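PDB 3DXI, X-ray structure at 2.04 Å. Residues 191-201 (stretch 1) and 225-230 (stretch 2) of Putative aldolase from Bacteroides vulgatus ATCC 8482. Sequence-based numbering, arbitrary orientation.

Stretch 1 191-201: FHGHDNLQLGL
Stretch 2 (225-230) GAGNLK

How do the two backbones lie against each other? Stretch 1 leaves a strand at Phe 191 and His 192 (phi/psi -127/101 at His 192), runs extended through Gly 193 (-95/154) and His 194 (-109/157), folds into a type I turn from Asp 195 to Gln 198, and enters a helix at Gly 200 after Leu 199 as N-cap. Stretch 2 is irregular and runs antiparallel to the extended segment: the CA atoms of His 194 and Asn 228 lie 4.4 Å apart, those of Asn 196 and Ala 226 5.1 Å. The chain after the turn comes back to Leu 229, whose CA is 4.8 Å from that of Gly 200. One direct hydrogen bond ties the backbones, Asp 195 N to Gly 227 O, 3.1 Å and nearly straight at 167°. The same oxygen, Gly 227 O, takes a CA-H...O contact from His 194 CA at 3.5 Å. Gly 227, at 81/-167, has a conformation that calls for glycine, because a CB would be jammed against the preceding carbonyl oxygen.

What does Asp 195 reach with chi1 between wells? Asp 195 CB points toward stretch 2 and lies 3.8 Å from both Ala 226 O and Asn 228 O, while chi1 is -124° and chi2 30°. Asp 195 OD1 accepts from Gly 200 N at 3.1 Å, within its own stretch, at a bent 137°, while Asp 195 OD2 faces the other stretch through a water. That water lies 2.8 Å from Asp 195 OD2, placed to donate to it, and accepts from Lys 230 N at 3.1 Å. The backbone of Asp 195 also closes its turn, Gln 198 N donating to Asp 195 O at 3.0 Å. A CB on Gly 200 would clash with Asp 195 OD1, so the bare backbone leaves room for the carboxylate.

How do the polar side chains meet Asn 228? His 192 (chi1 t, chi2 130°) brings its ring edge to the amide of Asn 228 (chi1 m): as modelled, His 192 NE2 lies 2.6 Å from Asn 228 ND2. His 194 (chi1 -78°, chi2 177°) places His 194 CD2 3.1 Å from Asn 228 ND2. The amide's orientation is doubtful, so the bonding here stays open. Both rings are anchored through ND1 elsewhere in the structure. Alongside, a second water bridges the backbones, donating to Gly 193 O at 2.8 Å and accepting from Leu 229 N at 3.2 Å; Gly 193 O and Leu 229 N are 3.6 Å apart, and the water links them.

Where is the apolar contact? Leu 229 (phi/psi -65/136, chi1 t at 161°, chi2 p at 59°) has the largest area covered across the interface. Its CB points sideways, but its end comes nearer and lays Leu 229 CD1 against the helix start, 3.7 Å from Gly 200 C and 3.5 Å from Leu 201 N. Leu 201, also t,p, completes the contact, with Leu 201 CB 3.9 Å from Leu 229 CD1. At the other end Ala 226 points its methyl toward stretch 1, where Asn 196 (chi1 m) packs against it.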

ATOM      1  N   PHE A 191      -0.069  17.359   4.661  1.00  6.76           N
ATOM      2  CA  PHE A 191      -0.327  16.469   3.538  1.00  6.74           C
ATOM      3  C   PHE A 191      -1.427  15.477   3.894  1.00  6.97           C
ATOM      4  O   PHE A 191      -1.428  14.890   4.983  1.00  6.28           O
ATOM      5  CB  PHE A 191       0.932  15.681   3.170  1.00  5.96           C
ATOM      6  CG  PHE A 191       0.708  14.653   2.087  1.00  6.71           C
ATOM      7  CD1 PHE A 191       0.424  15.050   0.772  1.00  6.72           C
ATOM      8  CD2 PHE A 191       0.756  13.288   2.381  1.00  6.74           C
ATOM      9  CE1 PHE A 191       0.192  14.106  -0.231  1.00  7.87           C
ATOM     10  CE2 PHE A 191       0.526  12.328   1.387  1.00  6.94           C
ATOM     11  CZ  PHE A 191       0.244  12.735   0.074  1.00  7.61           C
ATOM     12  N   HIS A 192      -2.368  15.301   2.976  1.00  7.17           N
ATOM     13  CA  HIS A 192      -3.453  14.346   3.167  1.00  9.33           C
ATOM     14  C   HIS A 192      -3.438  13.449   1.934  1.00  9.27           C
ATOM     15  O   HIS A 192      -3.918  13.831   0.864  1.00 10.53           O
ATOM     16  CB  HIS A 192      -4.806  15.055   3.295  1.00 10.31           C
ATOM     17  CG  HIS A 192      -5.950  14.123   3.564  1.00 12.24           C
ATOM     18  ND1 HIS A 192      -6.858  14.330   4.580  1.00 14.46           N
ATOM     19  CD2 HIS A 192      -6.345  12.989   2.936  1.00 12.13           C
ATOM     20  CE1 HIS A 192      -7.762  13.367   4.565  1.00 14.34           C
ATOM     21  NE2 HIS A 192      -7.474  12.539   3.576  1.00 13.53           N
ATOM     22  N   GLY A 193      -2.873  12.259   2.081  1.00  8.15           N
ATOM     23  CA  GLY A 193      -2.795  11.369   0.944  1.00  9.31           C
ATOM     24  C   GLY A 193      -3.922  10.367   0.858  1.00  9.74           C
ATOM     25  O   GLY A 193      -4.544  10.024   1.866  1.00 10.71           O
ATOM     26  N   HIS A 194      -4.210   9.917  -0.358  1.00  9.21           N
ATOM     27  CA  HIS A 194      -5.231   8.899  -0.560  1.00 10.01           C
ATOM     28  C   HIS A 194      -4.496   7.627  -0.956  1.00 10.35           C
ATOM     29  O   HIS A 194      -3.364   7.685  -1.456  1.00  9.66           O
ATOM     30  CB  HIS A 194      -6.228   9.325  -1.631  1.00 11.79           C
ATOM     31  CG  HIS A 194      -7.235  10.319  -1.143  1.00 14.50           C
ATOM     32  ND1 HIS A 194      -8.185  10.884  -1.966  1.00 17.60           N
ATOM     33  CD2 HIS A 194      -7.445  10.841   0.087  1.00 15.70           C
ATOM     34  CE1 HIS A 194      -8.934  11.714  -1.264  1.00 17.95           C
ATOM     35  NE2 HIS A 194      -8.507  11.706  -0.015  1.00 17.36           N
ATOM     36  N   ASP A 195      -5.135   6.483  -0.738  1.00  8.85           N
ATOM     37  CA  ASP A 195      -4.494   5.205  -1.001  1.00 10.81           C
ATOM     38  C   ASP A 195      -4.854   4.474  -2.289  1.00 10.45           C
ATOM     39  O   ASP A 195      -4.726   3.249  -2.357  1.00 10.93           O
ATOM     40  CB  ASP A 195      -4.735   4.282   0.202  1.00 11.67           C
ATOM     41  CG  ASP A 195      -3.446   3.748   0.792  1.00 14.61           C
ATOM     42  OD1 ASP A 195      -2.418   4.453   0.705  1.00 17.39           O
ATOM     43  OD2 ASP A 195      -3.460   2.630   1.350  1.00 17.02           O
ATOM     44  N   ASN A 196      -5.282   5.206  -3.316  1.00  9.14           N
ATOM     45  CA  ASN A 196      -5.641   4.563  -4.577  1.00  9.12           C
ATOM     46  C   ASN A 196      -4.505   3.695  -5.120  1.00  7.85           C
ATOM     47  O   ASN A 196      -4.750   2.617  -5.660  1.00  8.89           O
ATOM     48  CB  ASN A 196      -6.050   5.609  -5.618  1.00  8.20           C
ATOM     49  CG  ASN A 196      -7.361   6.281  -5.277  1.00  8.52           C
ATOM     50  OD1 ASN A 196      -8.350   6.153  -6.005  1.00  9.27           O
ATOM     51  ND2 ASN A 196      -7.382   6.994  -4.156  1.00  7.85           N
ATOM     52  N   LEU A 197      -3.269   4.162  -4.973  1.00  9.67           N
ATOM     53  CA  LEU A 197      -2.099   3.416  -5.446  1.00 10.89           C
ATOM     54  C   LEU A 197      -1.264   2.902  -4.278  1.00 10.85           C
ATOM     55  O   LEU A 197      -0.136   2.435  -4.461  1.00 10.68           O
ATOM     56  CB  LEU A 197      -1.222   4.304  -6.333  1.00 10.45           C
ATOM     57  CG  LEU A 197      -1.821   4.703  -7.682  1.00 13.02           C
ATOM     58  CD1 LEU A 197      -0.860   5.643  -8.421  1.00 11.82           C
ATOM     59  CD2 LEU A 197      -2.098   3.443  -8.506  1.00 11.46           C
ATOM     60  N   GLN A 198      -1.830   2.992  -3.080  1.00 11.35           N
ATOM     61  CA  GLN A 198      -1.151   2.572  -1.862  1.00 12.95           C
ATOM     62  C   GLN A 198       0.181   3.297  -1.649  1.00 12.94           C
ATOM     63  O   GLN A 198       1.149   2.723  -1.146  1.00 13.86           O
ATOM     64  CB  GLN A 198      -0.958   1.052  -1.850  1.00 16.41           C
ATOM     65  CG  GLN A 198      -2.265   0.293  -1.604  1.00 22.87           C
ATOM     66  CD  GLN A 198      -2.072  -1.207  -1.490  1.00 27.04           C
ATOM     67  OE1 GLN A 198      -0.945  -1.694  -1.418  1.00 31.91           O
ATOM     68  NE2 GLN A 198      -3.172  -1.946  -1.454  1.00 27.47           N
ATOM     69  N   LEU A 199       0.222   4.570  -2.037  1.00 10.44           N
ATOM     70  CA  LEU A 199       1.420   5.382  -1.856  1.00 10.44           C
ATOM     71  C   LEU A 199       1.223   6.337  -0.668  1.00 11.28           C
ATOM     72  O   LEU A 199       2.059   7.203  -0.404  1.00 11.82           O
ATOM     73  CB  LEU A 199       1.726   6.186  -3.125  1.00  9.24           C
ATOM     74  CG  LEU A 199       2.163   5.410  -4.377  1.00  8.44           C
ATOM     75  CD1 LEU A 199       2.392   6.388  -5.536  1.00  5.66           C
ATOM     76  CD2 LEU A 199       3.438   4.628  -4.079  1.00  6.85           C
ATOM     77  N   GLY A 200       0.112   6.168   0.045  1.00  9.22           N
ATOM     78  CA  GLY A 200      -0.160   7.019   1.187  1.00  9.87           C
ATOM     79  C   GLY A 200       0.972   7.049   2.201  1.00  9.61           C
ATOM     80  O   GLY A 200       1.409   8.119   2.619  1.00 10.21           O
ATOM     81  N   LEU A 201       1.457   5.877   2.608  1.00  9.68           N
ATOM     82  CA  LEU A 201       2.534   5.827   3.588  1.00  8.02           C
ATOM     83  C   LEU A 201       3.829   6.441   3.071  1.00  9.44           C
ATOM     84  O   LEU A 201       4.378   7.347   3.696  1.00 11.23           O
ATOM     85  CB  LEU A 201       2.812   4.384   4.034  1.00  6.67           C
ATOM     86  CG  LEU A 201       3.998   4.220   5.001  1.00  4.28           C
ATOM     87  CD1 LEU A 201       3.692   4.886   6.339  1.00  5.68           C
ATOM     88  CD2 LEU A 201       4.299   2.748   5.200  1.00  5.96           C
ATOM     89  N   GLY A 225     -14.231   5.338  -1.193  1.00 11.13           N
ATOM     90  CA  GLY A 225     -13.425   4.687  -2.212  1.00 10.24           C
ATOM     91  C   GLY A 225     -12.217   3.940  -1.680  1.00 10.02           C
ATOM     92  O   GLY A 225     -12.339   3.080  -0.800  1.00 10.67           O
ATOM     93  N   ALA A 226     -11.049   4.275  -2.222  1.00 10.51           N
ATOM     94  CA  ALA A 226      -9.794   3.641  -1.831  1.00 11.74           C
ATOM     95  C   ALA A 226      -9.369   4.054  -0.427  1.00 11.02           C
ATOM     96  O   ALA A 226      -8.490   3.439   0.171  1.00 12.00           O
ATOM     97  CB  ALA A 226      -8.699   3.985  -2.834  1.00  9.99           C
ATOM     98  N   GLY A 227      -9.984   5.112   0.087  1.00 11.39           N
ATOM     99  CA  GLY A 227      -9.669   5.555   1.432  1.00 11.59           C
ATOM    100  C   GLY A 227      -8.423   6.394   1.610  1.00 10.11           C
ATOM    101  O   GLY A 227      -7.833   6.873   0.641  1.00 10.51           O
ATOM    102  N   ASN A 228      -8.026   6.560   2.868  1.00  9.57           N
ATOM    103  CA  ASN A 228      -6.863   7.364   3.231  1.00  9.55           C
ATOM    104  C   ASN A 228      -5.692   6.526   3.732  1.00  8.35           C
ATOM    105  O   ASN A 228      -5.746   5.297   3.754  1.00  8.67           O
ATOM    106  CB  ASN A 228      -7.241   8.357   4.336  1.00  8.63           C
ATOM    107  CG  ASN A 228      -8.414   9.229   3.963  1.00  8.88           C
ATOM    108  OD1 ASN A 228      -9.491   9.125   4.544  1.00 11.89           O
ATOM    109  ND2 ASN A 228      -8.213  10.097   2.993  1.00  8.70           N
ATOM    110  N   LEU A 229      -4.621   7.207   4.119  1.00  7.67           N
ATOM    111  CA  LEU A 229      -3.463   6.528   4.671  1.00  7.52           C
ATOM    112  C   LEU A 229      -3.960   5.916   5.976  1.00  8.64           C
ATOM    113  O   LEU A 229      -4.680   6.573   6.727  1.00  6.86           O
ATOM    114  CB  LEU A 229      -2.354   7.538   4.972  1.00  8.64           C
ATOM    115  CG  LEU A 229      -1.247   7.127   5.946  1.00  6.85           C
ATOM    116  CD1 LEU A 229      -0.518   5.895   5.437  1.00  6.60           C
ATOM    117  CD2 LEU A 229      -0.283   8.284   6.106  1.00  7.33           C
ATOM    118  N   LYS A 230      -3.599   4.661   6.233  1.00  8.54           N
ATOM    119  CA  LYS A 230      -4.015   3.991   7.463  1.00  8.56           C
ATOM    120  C   LYS A 230      -3.169   4.507   8.622  1.00  7.74           C
ATOM    121  O   LYS A 230      -1.940   4.350   8.631  1.00  6.84           O
ATOM    122  CB  LYS A 230      -3.870   2.469   7.320  1.00  8.45           C
ATOM    123  CG  LYS A 230      -4.790   1.891   6.253  1.00 12.36           C
ATOM    124  CD  LYS A 230      -4.854   0.374   6.285  1.00 15.29           C
ATOM    125  CE  LYS A 230      -3.649  -0.260   5.631  1.00 18.54           C
ATOM    126  NZ  LYS A 230      -4.088  -1.437   4.829  1.00 23.80           N
TER
HETATM  127  O   HOH W   1      -4.852  10.359   4.603  1.00 10.69           O
HETATM  128  O   HOH W   2      -2.468   2.909   3.999  1.00  9.37           O